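PDB 3VTH: hydrogenase maturation factor from Thermoanaerobacter tengcongensis, which probably transfers the carbamoyl group of carbamoyl phosphate, at the expense of ATP, to the C-terminal cysteine of HypE during [NiFe]-hydrogenase maturation. Local coordinates for residues L118-K122 against Y315-E319; P106-M111 against R385-P391; K221-G225 against R360-I366; R26-F30 against E66-P72. All blocks are in the same frame, centred on the assembly; numbering follows the deposited sequence.

Contact 1: L118-K122 against Y315-E319; sequences LRELK and YLLME
L118 and Y315 form the aromatic part of the contact. The leucine methyl CD1 sits over one face of the phenol ring, 3.6 Å from the ring centroid and 15° off the normal, which satisfies a CH-pi geometry. Its position is slightly offset toward the CD1 side of the ring, where L118 CD1 comes to 3.5 Å from Y315 CD1. The second methyl, L118 CD2, lies 3.8 Å from Y315 CE1, so both branches rest on the tyrosine. With CG anti to the backbone N (chi1 -172°), L118 directs this fork across the ring.

Purely aliphatic packing continues through L121, whose CD2 touches Y315 CB and whose CD1 faces CD2 of L316. These residues join helix 115-121 of the zinc finger, which carries the zinc ligand C117 one residue before L118, to helix 312-320 of the YrdC-like (telomere recombination) domain.

Polar contacts lie at the exposed border. K122 NZ and E319 OE1, 3.4 Å apart, make a weak, long salt bridge. A water accepts from K122 NZ at 3.0 Å and donates to Y315 O at 2.7 Å, giving the ammonium a second link to the same helix. The bend at the end of the lysine chain (chi4 -69°) turns NZ toward both partners.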
# COMPACT_ATOMS: atom_id res chain seq x y z
N LEU A 118 11.02 19.73 13.07
CA LEU A 118 12.39 19.24 13.01
C LEU A 118 13.39 20.32 13.45
O LEU A 118 14.35 20.01 14.15
CB LEU A 118 12.73 18.73 11.60
CG LEU A 118 14.08 18.01 11.41
CD1 LEU A 118 14.15 16.78 12.29
CD2 LEU A 118 14.26 17.62 9.93
N ARG A 119 13.16 21.56 13.04
CA ARG A 119 13.99 22.70 13.48
C ARG A 119 13.91 22.86 15.00
O ARG A 119 14.94 23.00 15.66
CB ARG A 119 13.55 24.00 12.80
CG ARG A 119 14.52 25.18 12.98
CD ARG A 119 13.82 26.55 12.85
NE ARG A 119 12.93 26.60 11.69
CZ ARG A 119 11.61 26.49 11.74
NH1 ARG A 119 10.98 26.32 12.91
NH2 ARG A 119 10.91 26.53 10.62
N GLU A 120 12.70 22.84 15.54
CA GLU A 120 12.51 22.94 16.99
C GLU A 120 13.17 21.77 17.74
O GLU A 120 13.88 21.98 18.72
CB GLU A 120 11.01 23.04 17.34
CG GLU A 120 10.37 24.40 16.94
CD GLU A 120 8.85 24.43 17.09
OE1 GLU A 120 8.24 25.48 16.79
OE2 GLU A 120 8.23 23.42 17.48
N LEU A 121 12.95 20.54 17.26
CA LEU A 121 13.61 19.35 17.80
C LEU A 121 15.14 19.48 17.95
O LEU A 121 15.72 19.00 18.92
CB LEU A 121 13.29 18.13 16.92
CG LEU A 121 13.76 16.74 17.37
CD1 LEU A 121 13.05 16.33 18.64
CD2 LEU A 121 13.53 15.69 16.25
N LYS A 122 15.77 20.13 16.97
CA LYS A 122 17.23 20.23 16.91
C LYS A 122 17.78 21.55 17.48
O LYS A 122 18.98 21.81 17.42
CB LYS A 122 17.70 20.05 15.46
CG LYS A 122 17.48 18.65 14.93
CD LYS A 122 17.75 18.54 13.42
CE LYS A 122 17.60 17.08 12.93
NZ LYS A 122 18.69 16.17 13.46
N TYR A 315 15.08 10.58 14.04
CA TYR A 315 16.06 11.66 13.91
C TYR A 315 17.01 11.69 15.09
O TYR A 315 18.21 11.94 14.93
CB TYR A 315 15.37 13.02 13.77
CG TYR A 315 14.63 13.20 12.46
CD1 TYR A 315 15.29 13.64 11.32
CD2 TYR A 315 13.25 12.95 12.38
CE1 TYR A 315 14.59 13.82 10.10
CE2 TYR A 315 12.56 13.12 11.19
CZ TYR A 315 13.23 13.56 10.06
OH TYR A 315 12.53 13.74 8.90
N LEU A 316 16.46 11.45 16.29
CA LEU A 316 17.29 11.38 17.50
C LEU A 316 18.27 10.20 17.43
O LEU A 316 19.46 10.34 17.72
CB LEU A 316 16.40 11.29 18.74
CG LEU A 316 15.56 12.54 19.08
CD1 LEU A 316 14.60 12.25 20.23
CD2 LEU A 316 16.44 13.74 19.39
N LEU A 317 17.76 9.04 17.04
CA LEU A 317 18.60 7.84 16.92
C LEU A 317 19.73 8.05 15.90
O LEU A 317 20.87 7.66 16.15
CB LEU A 317 17.75 6.61 16.56
CG LEU A 317 18.48 5.25 16.48
CD1 LEU A 317 19.26 4.94 17.80
CD2 LEU A 317 17.49 4.12 16.14
N MET A 318 19.39 8.68 14.77
CA MET A 318 20.34 8.95 13.69
C MET A 318 21.54 9.82 14.09
O MET A 318 22.63 9.64 13.54
CB MET A 318 19.63 9.55 12.46
CG MET A 318 18.76 8.55 11.67
SD MET A 318 19.78 7.18 11.07
CE MET A 318 18.58 6.19 10.19
N GLU A 319 21.35 10.74 15.03
CA GLU A 319 22.51 11.47 15.56
C GLU A 319 23.43 10.59 16.45
O GLU A 319 24.58 10.95 16.71
CB GLU A 319 22.13 12.81 16.25
CG GLU A 319 20.67 12.94 16.66
CD GLU A 319 20.23 14.36 17.02
OE1 GLU A 319 19.18 14.81 16.50
OE2 GLU A 319 20.92 15.03 17.81
O HOH W 1 19.09 13.27 12.74

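Contact 2: P106-M111 against R385-P391; sequences PVSPDM and RGYAPQP
R385 packs its CG against CB of D110 at 4.1 Å, while the strongest polar partners of both residues lie outside: D368 for the guanidinium, S144 for D110 OD1. A water in the plane of the guanidinium, at its edge, accepts from R385 NH1 and donates to D110 O.

G386 follows, and its CA-H points at D110 O over a CA-to-O distance of 3.3 Å with 150° at the hydrogen. With phi 87°, any CB on G386 would collide with the carbonyl oxygen of R385. The carbonyls then turn to P109: G386 O lies 3.5 Å from its CB, and Y387 O comes to 3.2 Å from its CG. A388 O receives a bond from a second water, which also donates to D110 OD2 and accepts from the amides of D110 and G386.

P389, after a cis peptide bond, sets its CG 3.6 Å from V107 O and its CD beside CA of P109. Q390 covers the P109 ring with CB, its amide oxygen being held by R280. P391 CD finally meets P106 CB at 4.2 Å.

Four prolines, which lack an N-H, leave few backbone donors, so two irregular loops are matched through ring-to-carbonyl packing, and bridging waters satisfy backbone polar groups that do not pair directly. The join between the two loops is thus partly water-mediated, with one water making four hydrogen bonds.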
# COMPACT_ATOMS: atom_id res chain seq x y z
N PRO A 106 -13.69 11.78 5.95
CA PRO A 106 -12.41 11.10 5.82
C PRO A 106 -11.47 11.42 7.01
O PRO A 106 -11.65 12.44 7.68
CB PRO A 106 -11.84 11.68 4.53
CG PRO A 106 -13.06 12.00 3.71
CD PRO A 106 -14.07 12.51 4.71
N VAL A 107 -10.49 10.54 7.23
CA VAL A 107 -9.49 10.67 8.30
C VAL A 107 -8.10 10.78 7.66
O VAL A 107 -7.77 10.04 6.72
CB VAL A 107 -9.57 9.48 9.29
CG1 VAL A 107 -8.33 9.39 10.21
CG2 VAL A 107 -10.85 9.60 10.17
N SER A 108 -7.31 11.73 8.16
CA SER A 108 -5.95 11.93 7.66
C SER A 108 -5.05 10.71 7.91
O SER A 108 -5.11 10.11 8.98
CB SER A 108 -5.30 13.16 8.31
OG SER A 108 -3.96 13.33 7.81
N PRO A 109 -4.21 10.34 6.92
CA PRO A 109 -3.14 9.40 7.27
C PRO A 109 -2.15 10.01 8.28
O PRO A 109 -2.10 11.23 8.47
CB PRO A 109 -2.44 9.13 5.93
CG PRO A 109 -3.49 9.46 4.88
CD PRO A 109 -4.26 10.62 5.47
N ASP A 110 -1.39 9.13 8.92
CA ASP A 110 -0.22 9.50 9.73
C ASP A 110 0.85 10.16 8.88
O ASP A 110 1.12 9.71 7.76
CB ASP A 110 0.35 8.23 10.38
CG ASP A 110 -0.70 7.47 11.14
OD1 ASP A 110 -1.09 7.95 12.23
OD2 ASP A 110 -1.19 6.44 10.62
N MET A 111 1.47 11.20 9.43
CA MET A 111 2.41 12.01 8.65
C MET A 111 3.78 12.16 9.31
O MET A 111 3.86 12.32 10.53
CB MET A 111 1.79 13.40 8.37
CG MET A 111 0.62 13.37 7.36
SD MET A 111 1.15 12.91 5.69
CE MET A 111 -0.40 12.35 4.95
N ARG A 385 0.80 2.83 5.97
CA ARG A 385 1.06 4.08 6.70
C ARG A 385 1.36 5.27 5.77
O ARG A 385 2.15 5.14 4.82
CB ARG A 385 2.21 3.94 7.72
CG ARG A 385 2.48 5.26 8.51
CD ARG A 385 3.63 5.16 9.50
NE ARG A 385 4.83 4.53 8.96
CZ ARG A 385 5.70 5.09 8.12
NH1 ARG A 385 5.55 6.35 7.70
NH2 ARG A 385 6.75 4.38 7.71
N GLY A 386 0.73 6.42 6.04
CA GLY A 386 0.98 7.61 5.22
C GLY A 386 0.09 7.73 3.99
O GLY A 386 -0.04 8.82 3.43
N TYR A 387 -0.54 6.62 3.58
CA TYR A 387 -1.50 6.60 2.46
C TYR A 387 -2.91 6.25 2.93
O TYR A 387 -3.83 7.04 2.81
CB TYR A 387 -1.05 5.62 1.37
CG TYR A 387 0.21 6.02 0.64
CD1 TYR A 387 0.15 6.48 -0.70
CD2 TYR A 387 1.46 5.99 1.28
CE1 TYR A 387 1.32 6.87 -1.37
CE2 TYR A 387 2.62 6.37 0.62
CZ TYR A 387 2.55 6.81 -0.70
OH TYR A 387 3.72 7.17 -1.36
N ALA A 388 -3.07 5.03 3.45
CA ALA A 388 -4.30 4.66 4.12
C ALA A 388 -4.42 5.46 5.41
O ALA A 388 -3.42 5.70 6.10
CB ALA A 388 -4.33 3.16 4.41
N PRO A 389 -5.65 5.82 5.79
CA PRO A 389 -6.91 5.42 5.18
C PRO A 389 -7.51 6.46 4.20
O PRO A 389 -8.74 6.56 4.09
CB PRO A 389 -7.83 5.30 6.39
CG PRO A 389 -7.37 6.48 7.27
CD PRO A 389 -5.87 6.60 7.03
N GLN A 390 -6.67 7.26 3.55
CA GLN A 390 -7.20 8.24 2.57
C GLN A 390 -7.99 7.48 1.50
O GLN A 390 -7.47 6.50 0.91
CB GLN A 390 -6.09 9.09 1.95
CG GLN A 390 -6.57 10.10 0.88
CD GLN A 390 -5.46 11.02 0.38
OE1 GLN A 390 -4.39 11.12 0.98
NE2 GLN A 390 -5.71 11.70 -0.74
N PRO A 391 -9.25 7.91 1.25
CA PRO A 391 -10.07 7.17 0.30
C PRO A 391 -9.68 7.43 -1.15
O PRO A 391 -9.03 8.43 -1.46
CB PRO A 391 -11.48 7.69 0.58
CG PRO A 391 -11.24 9.14 1.06
CD PRO A 391 -9.99 9.02 1.89
O HOH W 2 -9.84 8.72 5.39
O HOH W 3 -1.52 6.35 7.94
O HOH W 4 3.56 8.60 7.52

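Contact 3: K221-G225 against R360-I366; sequences KGIGG and RDIVNRI
G224 and I366 meet backbone to backbone. I366 N donates to G224 O over 2.9 Å, nearly straight at 161°, with the donor in the carbonyl plane on a lone pair. The reverse approach, G224 CA to I366 O at 3.3 Å, is a CA-H...O contact. Since a CB on G224 would fall on I366 O, the glycine permits this closeness.

Beside this pairing, I362 pushes its CD1 into the loop, 3.5 Å from G222 O and 3.7 Å from G225 N. Its CG1, anti to the carbonyl carbon (chi1 -65°), carries CD1 there. The K221 and I362 side chains run antiparallel alongside each other, K221 laying CE 3.7 Å from I362 CD1 and ending at R360 O, which NZ reaches at 3.0 Å. This donor stands 57° out of the carbonyl plane, away from either lone pair. NZ also donates to N358 O, and a water it holds weakly accepts from I362 N. A methionine in place of K221 would probably leave the carbonyls of R360 and N358 without this donor and let the 360-362 backbone shift.

Farther out, the bond from G222 N to G225 O, 2.8 Å long, fixes the loop shape. R365 NH1 donates to I337 O, outside the two segments.

I366 directly precedes D367, a magnesium ligand seen in this protein though not metal-bound in this chain. The glycine-rich loop joins antiparallel strands 218-221 and 226-229, and strand 354-358 runs parallel beside the former. Such a hairpin fits the YrdC-like domain.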
# COMPACT_ATOMS: atom_id res chain seq x y z
N LYS A 221 8.85 0.90 19.45
CA LYS A 221 7.45 1.31 19.26
C LYS A 221 7.42 2.56 18.39
O LYS A 221 7.95 3.60 18.77
CB LYS A 221 6.72 1.55 20.59
CG LYS A 221 5.22 1.79 20.42
CD LYS A 221 4.52 1.90 21.76
CE LYS A 221 3.08 2.43 21.61
NZ LYS A 221 2.41 2.45 22.95
N GLY A 222 6.79 2.45 17.22
CA GLY A 222 6.74 3.56 16.29
C GLY A 222 5.30 3.99 16.16
O GLY A 222 4.49 3.74 17.06
N ILE A 223 4.96 4.57 15.02
CA ILE A 223 3.66 5.20 14.82
C ILE A 223 2.58 4.13 14.67
O ILE A 223 1.55 4.17 15.35
CB ILE A 223 3.73 6.11 13.55
CG1 ILE A 223 4.69 7.28 13.75
CG2 ILE A 223 2.36 6.62 13.13
CD1 ILE A 223 4.34 8.18 14.96
N GLY A 224 2.85 3.17 13.79
CA GLY A 224 1.86 2.16 13.41
C GLY A 224 1.98 0.83 14.13
O GLY A 224 1.15 -0.06 13.95
N GLY A 225 3.03 0.69 14.93
CA GLY A 225 3.24 -0.53 15.70
C GLY A 225 4.71 -0.66 16.00
O GLY A 225 5.46 0.31 15.90
N ARG A 360 2.01 6.28 24.68
CA ARG A 360 0.92 6.79 23.83
C ARG A 360 0.25 5.61 23.14
O ARG A 360 0.86 4.95 22.29
CB ARG A 360 1.42 7.82 22.79
CG ARG A 360 0.28 8.44 21.93
CD ARG A 360 0.79 9.49 20.91
NE ARG A 360 1.82 8.94 20.02
CZ ARG A 360 2.72 9.68 19.37
NH1 ARG A 360 2.72 10.99 19.48
NH2 ARG A 360 3.63 9.10 18.59
N ASP A 361 -1.00 5.33 23.50
CA ASP A 361 -1.74 4.21 22.88
C ASP A 361 -1.78 4.29 21.37
O ASP A 361 -1.98 5.36 20.79
CB ASP A 361 -3.17 4.12 23.40
CG ASP A 361 -3.26 3.63 24.83
OD1 ASP A 361 -4.40 3.53 25.33
OD2 ASP A 361 -2.20 3.34 25.46
N ILE A 362 -1.54 3.15 20.72
CA ILE A 362 -1.78 3.02 19.29
C ILE A 362 -3.18 2.43 19.19
O ILE A 362 -3.42 1.33 19.70
CB ILE A 362 -0.75 2.11 18.58
CG1 ILE A 362 0.65 2.73 18.65
CG2 ILE A 362 -1.18 1.83 17.09
CD1 ILE A 362 1.80 1.77 18.23
N VAL A 363 -4.10 3.19 18.60
CA VAL A 363 -5.47 2.74 18.45
C VAL A 363 -5.61 1.83 17.23
O VAL A 363 -6.24 0.77 17.31
CB VAL A 363 -6.46 3.94 18.32
CG1 VAL A 363 -7.88 3.44 18.15
CG2 VAL A 363 -6.33 4.85 19.59
N ASN A 364 -5.03 2.26 16.12
CA ASN A 364 -5.14 1.55 14.86
C ASN A 364 -3.75 1.22 14.35
O ASN A 364 -3.03 2.10 13.88
CB ASN A 364 -5.91 2.41 13.83
CG ASN A 364 -7.28 2.87 14.36
OD1 ASN A 364 -7.53 4.07 14.52
ND2 ASN A 364 -8.14 1.91 14.67
N ARG A 365 -3.36 -0.05 14.44
CA ARG A 365 -2.01 -0.41 13.97
C ARG A 365 -1.99 -0.31 12.45
O ARG A 365 -3.05 -0.42 11.80
CB ARG A 365 -1.64 -1.82 14.44
CG ARG A 365 -2.11 -2.93 13.49
CD ARG A 365 -1.98 -4.25 14.18
NE ARG A 365 -3.05 -4.47 15.15
CZ ARG A 365 -2.97 -5.33 16.15
NH1 ARG A 365 -1.86 -6.05 16.32
NH2 ARG A 365 -3.98 -5.46 16.99
N ILE A 366 -0.81 -0.08 11.87
CA ILE A 366 -0.68 0.08 10.42
C ILE A 366 0.78 -0.11 9.99
O ILE A 366 1.68 0.47 10.57
CB ILE A 366 -1.25 1.47 9.94
CG1 ILE A 366 -1.18 1.62 8.41
CG2 ILE A 366 -0.54 2.66 10.65
CD1 ILE A 366 -2.15 2.73 7.84
O HOH W 5 -0.43 0.78 21.95
O HOH W 6 3.73 5.79 19.30

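Contact 4: R26-F30 against E66-P72; sequences RPFVF and EIKENPP. With PO4 (phosphate ion), chain E.
F28 and P72 face each other with CA atoms 7.3 Å apart, where helix 25-35 passes the C-terminal end of helix 57-69 and N70 departs from helical backbone angles. The F28 ring dominates the interface. CG anti to the backbone N (chi1 175°) places the phenyl ring across the gap, against residues 70-72. On one part of the ring P72 packs CD 3.9 Å from F28 CD1, the two side chains crossing at about a right angle. Farther along, I67 CG1 lies 4.1 Å from F28 CE1. N70 O approaches the ring obliquely, 3.2 Å from F28 CZ; E66 O lies at its edge, 4.0 Å from the same CZ. E66 O meanwhile accepts from N70 N, closing the last helical turn. Replacing F28 with an alanine removes the ring, and a gap would probably open beside P72 and I67.

R26, two residues earlier, makes no contact with 66-72 and grips a phosphate ion, probably from the crystallisation solution. Its NE donates to O4 at 2.8 Å (163°), its backbone N reaches the same oxygen, and NH2 takes O3 at 2.8 Å, with the phosphorus in the guanidinium plane.

The amides of G22, V23, G24 and F25 complete this cradle, the phosphate loop of the acylphosphatase fold, and D152 holds NH1 of R26. Chemically, an apolar seam with one carbonyl, E66 O, at the probably partly positive ring edge packs against the helix whose first N-H groups meet the anion, consistent with R26's predicted catalytic role.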
# COMPACT_ATOMS: atom_id res chain seq x y z
N ARG A 26 -9.14 24.63 11.61
CA ARG A 26 -9.80 25.57 12.53
C ARG A 26 -8.93 26.79 12.84
O ARG A 26 -9.38 27.91 12.63
CB ARG A 26 -10.33 24.86 13.78
CG ARG A 26 -11.57 23.99 13.48
CD ARG A 26 -11.94 23.09 14.63
NE ARG A 26 -10.97 22.00 14.80
CZ ARG A 26 -11.02 21.08 15.77
NH1 ARG A 26 -12.01 21.10 16.67
NH2 ARG A 26 -10.09 20.13 15.83
N PRO A 27 -7.66 26.59 13.28
CA PRO A 27 -6.82 27.79 13.49
C PRO A 27 -6.55 28.60 12.22
O PRO A 27 -6.52 29.83 12.29
CB PRO A 27 -5.51 27.23 14.07
CG PRO A 27 -5.54 25.75 13.81
CD PRO A 27 -7.00 25.37 13.80
N PHE A 28 -6.36 27.93 11.08
CA PHE A 28 -6.22 28.60 9.79
C PHE A 28 -7.43 29.53 9.50
O PHE A 28 -7.26 30.70 9.19
CB PHE A 28 -6.05 27.54 8.68
CG PHE A 28 -6.01 28.11 7.28
CD1 PHE A 28 -7.02 27.81 6.37
CD2 PHE A 28 -4.98 28.94 6.87
CE1 PHE A 28 -7.00 28.33 5.07
CE2 PHE A 28 -4.95 29.47 5.57
CZ PHE A 28 -5.96 29.15 4.67
N VAL A 29 -8.64 29.00 9.65
CA VAL A 29 -9.85 29.79 9.38
C VAL A 29 -9.96 30.96 10.34
O VAL A 29 -10.28 32.07 9.94
CB VAL A 29 -11.12 28.88 9.40
CG1 VAL A 29 -12.42 29.69 9.56
CG2 VAL A 29 -11.15 28.03 8.11
N PHE A 30 -9.67 30.70 11.61
CA PHE A 30 -9.70 31.76 12.60
C PHE A 30 -8.82 32.93 12.17
O PHE A 30 -9.22 34.10 12.23
CB PHE A 30 -9.25 31.25 13.98
CG PHE A 30 -9.22 32.31 15.04
CD1 PHE A 30 -8.09 33.09 15.23
CD2 PHE A 30 -10.34 32.53 15.85
CE1 PHE A 30 -8.05 34.10 16.23
CE2 PHE A 30 -10.32 33.54 16.85
CZ PHE A 30 -9.19 34.32 17.04
N GLU A 66 -8.63 32.69 -0.19
CA GLU A 66 -7.50 32.19 0.61
C GLU A 66 -7.63 30.71 0.92
O GLU A 66 -6.66 29.96 0.81
CB GLU A 66 -7.31 32.98 1.91
CG GLU A 66 -6.23 34.06 1.84
CD GLU A 66 -4.84 33.50 2.12
OE1 GLU A 66 -4.59 33.07 3.26
OE2 GLU A 66 -4.00 33.50 1.19
N ILE A 67 -8.84 30.28 1.28
CA ILE A 67 -9.08 28.86 1.53
C ILE A 67 -8.79 28.04 0.27
O ILE A 67 -8.08 27.03 0.34
CB ILE A 67 -10.50 28.58 2.03
CG1 ILE A 67 -10.70 29.16 3.43
CG2 ILE A 67 -10.75 27.07 2.06
CD1 ILE A 67 -12.14 29.17 3.91
N LYS A 68 -9.33 28.47 -0.87
CA LYS A 68 -9.14 27.77 -2.14
C LYS A 68 -7.68 27.78 -2.59
O LYS A 68 -7.20 26.78 -3.13
CB LYS A 68 -10.06 28.34 -3.24
CG LYS A 68 -11.57 28.22 -2.93
CD LYS A 68 -12.44 28.91 -3.97
CE LYS A 68 -13.88 28.42 -3.92
NZ LYS A 68 -14.76 29.17 -4.88
N GLU A 69 -6.98 28.89 -2.36
CA GLU A 69 -5.62 29.08 -2.88
C GLU A 69 -4.51 28.48 -2.02
O GLU A 69 -3.55 27.92 -2.55
CB GLU A 69 -5.32 30.55 -3.13
CG GLU A 69 -5.73 31.04 -4.50
CD GLU A 69 -5.63 32.55 -4.66
OE1 GLU A 69 -4.93 33.21 -3.85
OE2 GLU A 69 -6.26 33.08 -5.59
N ASN A 70 -4.59 28.64 -0.70
CA ASN A 70 -3.60 27.98 0.16
C ASN A 70 -4.19 27.34 1.39
O ASN A 70 -3.99 27.82 2.51
CB ASN A 70 -2.37 28.84 0.46
CG ASN A 70 -2.72 30.17 1.02
OD1 ASN A 70 -2.93 31.13 0.28
ND2 ASN A 70 -2.75 30.26 2.35
N PRO A 71 -4.92 26.23 1.18
CA PRO A 71 -5.46 25.48 2.28
C PRO A 71 -4.31 24.85 3.08
O PRO A 71 -3.17 24.81 2.62
CB PRO A 71 -6.28 24.39 1.58
CG PRO A 71 -5.61 24.18 0.30
CD PRO A 71 -5.10 25.53 -0.11
N PRO A 72 -4.62 24.35 4.28
CA PRO A 72 -3.55 23.74 5.09
C PRO A 72 -2.84 22.62 4.33
O PRO A 72 -3.46 21.96 3.48
CB PRO A 72 -4.31 23.20 6.30
CG PRO A 72 -5.56 24.14 6.40
CD PRO A 72 -5.92 24.31 4.96
P PO4 E . -8.16 20.78 12.76
O1 PO4 E . -6.75 20.48 13.17
O2 PO4 E . -8.28 20.85 11.26
O3 PO4 E . -9.05 19.67 13.24
O4 PO4 E . -8.59 22.11 13.36

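How the contacts relate
Contacts 2 and 3 form one continuous region, their centres 14 Å apart: R385 N lies 3.4 Å from I366 CG1, and D110 CG packs 3.7 Å from I223 CG2. Contact 3 is nested along the chain inside the loop closed by contact 2, as is contact 1, but the segments of contacts 1 and 3 alternate. Contact 1 lies apart, its nearest atoms about 9 Å from contact 2 and 10 Å from contact 3, with the L118 side chain about 8 Å from a zinc ion. Contact 4 closes earlier in the chain and sits in the acylphosphatase domain, about 10 Å from contact 2 at nearest atoms. The ATP analogue bound with magnesium is about 11 Å from G225 of contact 3.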